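Water-soluble chlorophyll protein (PDB 5HPZ) binds chlorophyll in a water-soluble, four-chain assembly of beta-trefoil subunits and may also inhibit endopeptidases. Local coordinates at residues F60-V65 and Y71-T76; W97-S102 and T139-V144. All blocks are in the same frame, centred on the assembly; numbering follows the deposited sequence.

Contact 1: F60-V65 and Y71-T76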
ATOM      1  N   PHE A  60      -5.743  17.072  25.094  1.00 36.29           N
ATOM      2  CA  PHE A  60      -6.807  18.062  24.947  1.00 38.52           C
ATOM      3  C   PHE A  60      -6.311  19.454  25.409  1.00 44.42           C
ATOM      4  O   PHE A  60      -5.617  19.588  26.444  1.00 45.80           O
ATOM      5  CB  PHE A  60      -7.956  17.645  25.846  1.00 36.59           C
ATOM      6  CG  PHE A  60      -8.317  16.186  25.728  1.00 35.05           C
ATOM      7  CD1 PHE A  60      -8.982  15.720  24.612  1.00 34.67           C
ATOM      8  CD2 PHE A  60      -7.943  15.287  26.688  1.00 37.94           C
ATOM      9  CE1 PHE A  60      -9.309  14.374  24.494  1.00 34.59           C
ATOM     10  CE2 PHE A  60      -8.295  13.952  26.584  1.00 40.22           C
ATOM     11  CZ  PHE A  60      -8.979  13.497  25.474  1.00 35.15           C
ATOM     12  N   GLY A  61      -6.668  20.473  24.655  1.00 43.23           N
ATOM     13  CA  GLY A  61      -6.343  21.863  25.030  1.00 39.84           C
ATOM     14  C   GLY A  61      -7.554  22.747  24.778  1.00 38.27           C
ATOM     15  O   GLY A  61      -8.264  22.573  23.792  1.00 38.64           O
ATOM     16  N   TYR A  62      -7.769  23.719  25.657  1.00 35.11           N
ATOM     17  CA  TYR A  62      -8.907  24.611  25.530  1.00 36.77           C
ATOM     18  C   TYR A  62      -8.731  25.529  24.377  1.00 36.67           C
ATOM     19  O   TYR A  62      -7.635  25.959  24.080  1.00 40.34           O
ATOM     20  CB  TYR A  62      -9.115  25.453  26.784  1.00 38.30           C
ATOM     21  CG  TYR A  62      -9.607  24.660  27.977  1.00 40.96           C
ATOM     22  CD1 TYR A  62     -10.916  24.149  28.021  1.00 43.12           C
ATOM     23  CD2 TYR A  62      -8.761  24.427  29.081  1.00 40.39           C
ATOM     24  CE1 TYR A  62     -11.358  23.428  29.129  1.00 42.71           C
ATOM     25  CE2 TYR A  62      -9.188  23.698  30.181  1.00 41.67           C
ATOM     26  CZ  TYR A  62     -10.491  23.200  30.214  1.00 43.34           C
ATOM     27  OH  TYR A  62     -10.898  22.472  31.351  1.00 39.61           O
ATOM     28  N   GLU A  63      -9.842  25.837  23.740  1.00 38.57           N
ATOM     29  CA  GLU A  63      -9.875  26.785  22.673  1.00 40.84           C
ATOM     30  C   GLU A  63     -11.337  27.161  22.599  1.00 40.04           C
ATOM     31  O   GLU A  63     -12.194  26.258  22.472  1.00 37.76           O
ATOM     32  CB  GLU A  63      -9.405  26.162  21.351  1.00 47.66           C
ATOM     33  CG  GLU A  63      -9.749  27.001  20.115  1.00 46.30           C
ATOM     34  CD  GLU A  63      -9.057  28.340  20.109  1.00 49.00           C
ATOM     35  OE1 GLU A  63      -7.867  28.409  20.554  1.00 43.16           O
ATOM     36  OE2 GLU A  63      -9.715  29.306  19.656  1.00 49.38           O
ATOM     37  N   PRO A  64     -11.645  28.452  22.758  1.00 44.08           N
ATOM     38  CA  PRO A  64     -10.644  29.478  23.123  1.00 46.19           C
ATOM     39  C   PRO A  64     -10.150  29.279  24.553  1.00 48.81           C
ATOM     40  O   PRO A  64     -10.600  28.335  25.251  1.00 42.52           O
ATOM     41  CB  PRO A  64     -11.399  30.817  22.978  1.00 48.11           C
ATOM     42  CG  PRO A  64     -12.840  30.469  22.738  1.00 51.95           C
ATOM     43  CD  PRO A  64     -12.919  29.023  22.285  1.00 46.43           C
ATOM     44  N   VAL A  65      -9.144  30.061  24.928  1.00 49.96           N
ATOM     45  CA  VAL A  65      -9.039  30.647  26.286  1.00 63.50           C
ATOM     46  C   VAL A  65      -8.979  29.701  27.505  1.00 55.89           C
ATOM     47  O   VAL A  65      -8.196  28.761  27.536  1.00 61.95           O
ATOM     48  CB  VAL A  65     -10.140  31.786  26.445  1.00 73.26           C
ATOM     49  CG1 VAL A  65     -11.563  31.250  26.732  1.00 74.57           C
ATOM     50  CG2 VAL A  65      -9.732  32.883  27.445  1.00 71.08           C
ATOM     51  N   TYR A  71      -7.012  21.459  34.227  1.00 57.87           N
ATOM     52  CA  TYR A  71      -7.973  20.337  34.232  1.00 57.06           C
ATOM     53  C   TYR A  71      -9.007  20.506  33.134  1.00 48.82           C
ATOM     54  O   TYR A  71      -9.414  21.630  32.835  1.00 44.91           O
ATOM     55  CB  TYR A  71      -8.668  20.170  35.602  1.00 59.04           C
ATOM     56  CG  TYR A  71      -7.747  19.605  36.688  1.00 68.73           C
ATOM     57  CD1 TYR A  71      -6.842  18.572  36.394  1.00 73.36           C
ATOM     58  CD2 TYR A  71      -7.767  20.103  37.995  1.00 69.11           C
ATOM     59  CE1 TYR A  71      -5.989  18.064  37.349  1.00 75.29           C
ATOM     60  CE2 TYR A  71      -6.933  19.573  38.971  1.00 68.66           C
ATOM     61  CZ  TYR A  71      -6.047  18.558  38.635  1.00 75.14           C
ATOM     62  OH  TYR A  71      -5.199  18.007  39.555  1.00 69.79           O
ATOM     63  N   ILE A  72      -9.396  19.376  32.529  1.00 46.21           N
ATOM     64  CA  ILE A  72     -10.417  19.389  31.474  1.00 44.56           C
ATOM     65  C   ILE A  72     -11.813  19.171  32.033  1.00 40.88           C
ATOM     66  O   ILE A  72     -12.057  18.223  32.819  1.00 45.36           O
ATOM     67  CB  ILE A  72     -10.103  18.400  30.328  1.00 45.16           C
ATOM     68  CG1 ILE A  72      -8.762  18.764  29.684  1.00 42.40           C
ATOM     69  CG2 ILE A  72     -11.193  18.442  29.261  1.00 43.34           C
ATOM     70  CD1 ILE A  72      -8.732  20.133  29.074  1.00 42.68           C
ATOM     71  N   TYR A  73     -12.695  20.088  31.626  1.00 40.31           N
ATOM     72  CA  TYR A  73     -14.113  20.132  31.970  1.00 41.39           C
ATOM     73  C   TYR A  73     -14.998  19.748  30.808  1.00 41.50           C
ATOM     74  O   TYR A  73     -14.674  19.967  29.650  1.00 37.12           O
ATOM     75  CB  TYR A  73     -14.507  21.539  32.537  1.00 47.20           C
ATOM     76  CG  TYR A  73     -13.921  21.712  33.933  1.00 44.31           C
ATOM     77  CD1 TYR A  73     -12.548  22.002  34.108  1.00 52.73           C
ATOM     78  CD2 TYR A  73     -14.689  21.496  35.064  1.00 43.64           C
ATOM     79  CE1 TYR A  73     -11.971  22.096  35.383  1.00 53.79           C
ATOM     80  CE2 TYR A  73     -14.125  21.577  36.342  1.00 51.20           C
ATOM     81  CZ  TYR A  73     -12.768  21.881  36.496  1.00 53.27           C
ATOM     82  OH  TYR A  73     -12.198  21.963  37.736  1.00 53.56           O
ATOM     83  N   THR A  74     -16.123  19.135  31.142  1.00 43.81           N
ATOM     84  CA  THR A  74     -17.169  18.866  30.172  1.00 40.34           C
ATOM     85  C   THR A  74     -17.732  20.136  29.583  1.00 42.00           C
ATOM     86  O   THR A  74     -17.512  21.213  30.101  1.00 43.05           O
ATOM     87  CB  THR A  74     -18.337  18.079  30.794  1.00 45.41           C
ATOM     88  OG1 THR A  74     -18.768  18.714  32.002  1.00 46.07           O
ATOM     89  CG2 THR A  74     -17.886  16.660  31.128  1.00 48.02           C
ATOM     90  N   SER A  75     -18.426  19.981  28.464  1.00 38.33           N
ATOM     91  CA  SER A  75     -19.272  21.005  27.902  1.00 42.08           C
ATOM     92  C   SER A  75     -18.465  22.262  27.591  1.00 44.27           C
ATOM     93  O   SER A  75     -18.995  23.380  27.554  1.00 47.00           O
ATOM     94  CB  SER A  75     -20.450  21.336  28.855  1.00 46.32           C
ATOM     95  OG  SER A  75     -21.214  20.189  29.280  1.00 43.46           O
ATOM     96  N   THR A  76     -17.181  22.095  27.338  1.00 39.78           N
ATOM     97  CA  THR A  76     -16.329  23.254  27.123  1.00 44.11           C
ATOM     98  C   THR A  76     -15.452  22.927  25.896  1.00 44.28           C
ATOM     99  O   THR A  76     -14.874  21.809  25.833  1.00 35.78           O
ATOM    100  CB  THR A  76     -15.463  23.565  28.386  1.00 50.30           C
ATOM    101  OG1 THR A  76     -16.251  23.488  29.608  1.00 49.56           O
ATOM    102  CG2 THR A  76     -14.785  24.952  28.264  1.00 49.95           C
TER

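Contact 2: W97-S102 and T139-V144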
ATOM      1  N   TRP A  97      -7.839  16.956  15.346  1.00 27.59           N
ATOM      2  CA  TRP A  97      -9.099  16.404  14.888  1.00 28.03           C
ATOM      3  C   TRP A  97      -9.920  17.522  14.365  1.00 32.28           C
ATOM      4  O   TRP A  97      -9.854  18.653  14.874  1.00 34.16           O
ATOM      5  CB  TRP A  97      -9.870  15.721  16.020  1.00 27.32           C
ATOM      6  CG  TRP A  97      -9.240  14.488  16.634  1.00 26.15           C
ATOM      7  CD1 TRP A  97      -7.941  14.110  16.624  1.00 25.50           C
ATOM      8  CD2 TRP A  97      -9.948  13.440  17.285  1.00 27.57           C
ATOM      9  NE1 TRP A  97      -7.789  12.913  17.295  1.00 26.86           N
ATOM     10  CE2 TRP A  97      -9.013  12.475  17.684  1.00 27.03           C
ATOM     11  CE3 TRP A  97     -11.290  13.245  17.592  1.00 26.46           C
ATOM     12  CZ2 TRP A  97      -9.388  11.302  18.353  1.00 31.21           C
ATOM     13  CZ3 TRP A  97     -11.651  12.116  18.240  1.00 25.30           C
ATOM     14  CH2 TRP A  97     -10.731  11.158  18.616  1.00 26.87           C
ATOM     15  N   ALA A  98     -10.722  17.212  13.355  1.00 31.10           N
ATOM     16  CA  ALA A  98     -11.565  18.166  12.762  1.00 30.48           C
ATOM     17  C   ALA A  98     -12.657  17.439  12.001  1.00 31.50           C
ATOM     18  O   ALA A  98     -12.502  16.301  11.630  1.00 28.43           O
ATOM     19  CB  ALA A  98     -10.745  19.020  11.844  1.00 33.85           C
ATOM     20  N   VAL A  99     -13.761  18.101  11.747  1.00 30.29           N
ATOM     21  CA  VAL A  99     -14.847  17.507  11.008  1.00 32.81           C
ATOM     22  C   VAL A  99     -14.620  17.848   9.563  1.00 32.47           C
ATOM     23  O   VAL A  99     -14.389  19.002   9.263  1.00 33.41           O
ATOM     24  CB  VAL A  99     -16.213  18.113  11.401  1.00 35.89           C
ATOM     25  CG1 VAL A  99     -17.316  17.684  10.448  1.00 39.17           C
ATOM     26  CG2 VAL A  99     -16.577  17.729  12.817  1.00 36.88           C
ATOM     27  N   ASP A 100     -14.695  16.867   8.657  1.00 30.83           N
ATOM     28  CA  ASP A 100     -14.484  17.103   7.206  1.00 30.46           C
ATOM     29  C   ASP A 100     -15.491  18.196   6.763  1.00 36.09           C
ATOM     30  O   ASP A 100     -16.682  17.980   6.864  1.00 31.09           O
ATOM     31  CB  ASP A 100     -14.706  15.790   6.436  1.00 30.70           C
ATOM     32  CG  ASP A 100     -14.458  15.884   4.923  1.00 32.69           C
ATOM     33  OD1 ASP A 100     -13.911  16.886   4.383  1.00 31.86           O
ATOM     34  OD2 ASP A 100     -14.844  14.887   4.268  1.00 32.43           O
ATOM     35  N   VAL A 101     -15.006  19.360   6.304  1.00 39.08           N
ATOM     36  CA  VAL A 101     -15.891  20.351   5.661  1.00 40.07           C
ATOM     37  C   VAL A 101     -15.526  20.614   4.195  1.00 42.14           C
ATOM     38  O   VAL A 101     -15.925  21.611   3.623  1.00 41.66           O
ATOM     39  CB  VAL A 101     -15.953  21.664   6.461  1.00 38.57           C
ATOM     40  CG1 VAL A 101     -16.487  21.409   7.872  1.00 38.04           C
ATOM     41  CG2 VAL A 101     -14.574  22.343   6.474  1.00 38.07           C
ATOM     42  N   SER A 102     -14.823  19.680   3.577  1.00 37.86           N
ATOM     43  CA  SER A 102     -14.436  19.786   2.192  1.00 37.85           C
ATOM     44  C   SER A 102     -15.635  19.654   1.290  1.00 42.22           C
ATOM     45  O   SER A 102     -16.707  19.216   1.711  1.00 36.45           O
ATOM     46  CB  SER A 102     -13.404  18.697   1.848  1.00 41.01           C
ATOM     47  OG  SER A 102     -14.040  17.434   1.715  1.00 43.35           O
ATOM     48  N   THR A 139     -19.491  17.877  18.464  1.00 33.69           N
ATOM     49  CA  THR A 139     -19.020  18.938  17.570  1.00 37.52           C
ATOM     50  C   THR A 139     -20.238  19.711  17.112  1.00 41.93           C
ATOM     51  O   THR A 139     -21.385  19.224  17.212  1.00 41.00           O
ATOM     52  CB  THR A 139     -18.416  18.415  16.234  1.00 37.21           C
ATOM     53  OG1 THR A 139     -19.451  17.817  15.424  1.00 35.13           O
ATOM     54  CG2 THR A 139     -17.350  17.383  16.504  1.00 37.12           C
ATOM     55  N   SER A 140     -20.009  20.860  16.496  1.00 39.18           N
ATOM     56  CA  SER A 140     -21.139  21.607  15.982  1.00 37.81           C
ATOM     57  C   SER A 140     -21.757  20.907  14.770  1.00 40.92           C
ATOM     58  O   SER A 140     -22.852  21.259  14.332  1.00 41.43           O
ATOM     59  CB  SER A 140     -20.691  22.995  15.618  1.00 41.25           C
ATOM     60  OG  SER A 140     -19.711  22.964  14.589  1.00 38.96           O
ATOM     61  N   SER A 141     -21.097  19.900  14.198  1.00 40.95           N
ATOM     62  CA  SER A 141     -21.797  19.126  13.137  1.00 41.26           C
ATOM     63  C   SER A 141     -22.522  17.872  13.658  1.00 41.12           C
ATOM     64  O   SER A 141     -23.026  17.098  12.876  1.00 39.15           O
ATOM     65  CB  SER A 141     -20.846  18.743  11.994  1.00 42.21           C
ATOM     66  OG  SER A 141     -19.854  19.740  11.803  1.00 43.38           O
ATOM     67  N   GLY A 142     -22.569  17.654  14.958  1.00 39.49           N
ATOM     68  CA  GLY A 142     -23.162  16.419  15.447  1.00 38.06           C
ATOM     69  C   GLY A 142     -22.254  15.743  16.433  1.00 37.50           C
ATOM     70  O   GLY A 142     -21.128  16.155  16.661  1.00 40.26           O
ATOM     71  N   THR A 143     -22.742  14.655  16.987  1.00 32.65           N
ATOM     72  CA  THR A 143     -22.035  13.875  17.931  1.00 31.11           C
ATOM     73  C   THR A 143     -21.091  12.979  17.186  1.00 28.85           C
ATOM     74  O   THR A 143     -21.375  12.554  16.053  1.00 30.26           O
ATOM     75  CB  THR A 143     -23.042  13.032  18.705  1.00 36.01           C
ATOM     76  OG1 THR A 143     -23.916  13.941  19.341  1.00 34.14           O
ATOM     77  CG2 THR A 143     -22.374  12.166  19.756  1.00 36.08           C
ATOM     78  N   VAL A 144     -19.951  12.686  17.795  1.00 27.53           N
ATOM     79  CA  VAL A 144     -19.056  11.780  17.150  1.00 24.84           C
ATOM     80  C   VAL A 144     -19.682  10.353  17.239  1.00 25.72           C
ATOM     81  O   VAL A 144     -19.958   9.836  18.343  1.00 27.91           O
ATOM     82  CB  VAL A 144     -17.658  11.846  17.795  1.00 27.15           C
ATOM     83  CG1 VAL A 144     -16.784  10.727  17.282  1.00 23.84           C
ATOM     84  CG2 VAL A 144     -17.044  13.216  17.517  1.00 29.19           C
TER

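Contact 1: F60-V65 and Y71-T76
The Tyr62 ring lies under the end of Ile72, whose CD1 sits over one face in a CH-pi contact, 4.0 Å from the ring centroid and 25° off the normal. The methyl is offset toward the hydroxyl-bearing end of the ring, its closest approach 3.7 Å, from Ile72 CD1 to Tyr62 CZ. CG of Tyr62 stands anti to its own carbonyl carbon (chi1 -70°), which sends the ring across to the loop that joins strands 58-62 and 78-82 of the beta-trefoil. Along the CD1-CE1 side of the ring comes the methyl of Thr76, with CG2 3.8 Å from Tyr62 CE1, at a slant. Ile72 CG1 meets Phe60 CB at 4.1 Å, while the Phe60 ring turns off toward Phe171 and meets it edge-to-face. At the far end of Tyr62 the hydroxyl lies in the plane of the Tyr73 ring, at its edge, 3.2 Å from Tyr73 CD1. Tyr73 N donates to Tyr62 OH at 3.0 Å, a bent bond of 132°, though the hydroxyl is less surely placed than the ring. Thr76 OG1 turns back to Thr74 O at 2.6 Å, leaving its CG2 to face the tyrosine. The chemistry is therefore mostly apolar: two methyls, one over a face and one at a slant, pack on the ring, and the polar link at its doubtfully placed oxygen carries little weight.

Contact 2: W97-S102 and T139-V144
Val99 CB points at the 139-142 turn; here the beta-trefoil brings strand 97-99 against the hairpin of strands 135-139 and 142-148. Val99 CB lies 4.0 Å from Ser141 OG. From there the side chain forks: with chi1 at 169°, CG1 extends anti to the backbone N and meets Ser141 OG at 3.5 Å, whereas CG2 takes the place beside that N and touches Thr139 CG2 at 3.8 Å. Both methyls lie against one side of the turn, in van der Waals contact with its side chains. Pro109 also touches Val99, and Phe124 and Ala159 touch the Thr139 side chain.

The hairpin reverses through a type I turn from Thr139 to Gly142, closed by paired backbone hydrogen bonds between those two residues. Gly142 has phi 130°, where a CB would press on the carbonyl oxygen of Ser141. A serine in place of Thr139 would probably keep the hydroxyl bonds but leave Val99 CG2 facing a gap where the lost methyl had packed. Thr139 OG1, at chi1 68°, sits between its own N and carbonyl carbon, from where it accepts a weak bond from Ser141 N. It donates in turn to Gly142 O at 2.7 Å, arriving in the carbonyl plane on a lone pair, while Thr139 N supplies the second donor to that same oxygen.

Overall arrangement
Contact 1 closes before contact 2 opens along the chain, and both belong to the same Kunitz-type beta-trefoil. Their centres are about 17 Å apart and their nearest atoms about 7 Å, without touching. Contact 1 is local, pinning the loop between strands 58-62 and 78-82 back on the first of them; contact 2 bridges 36 intervening residues to bring strand 97-99 against the four-stranded sheet 124-160. Strand 78-82 connects the two regions: Ile78 and Ile80 pack on Phe60, and Ile80 also bonds through its backbone to Trp97. Neither contact touches another subunit of the four-chain assembly, so both are interactions within one chain of the chlorophyll-binding protein.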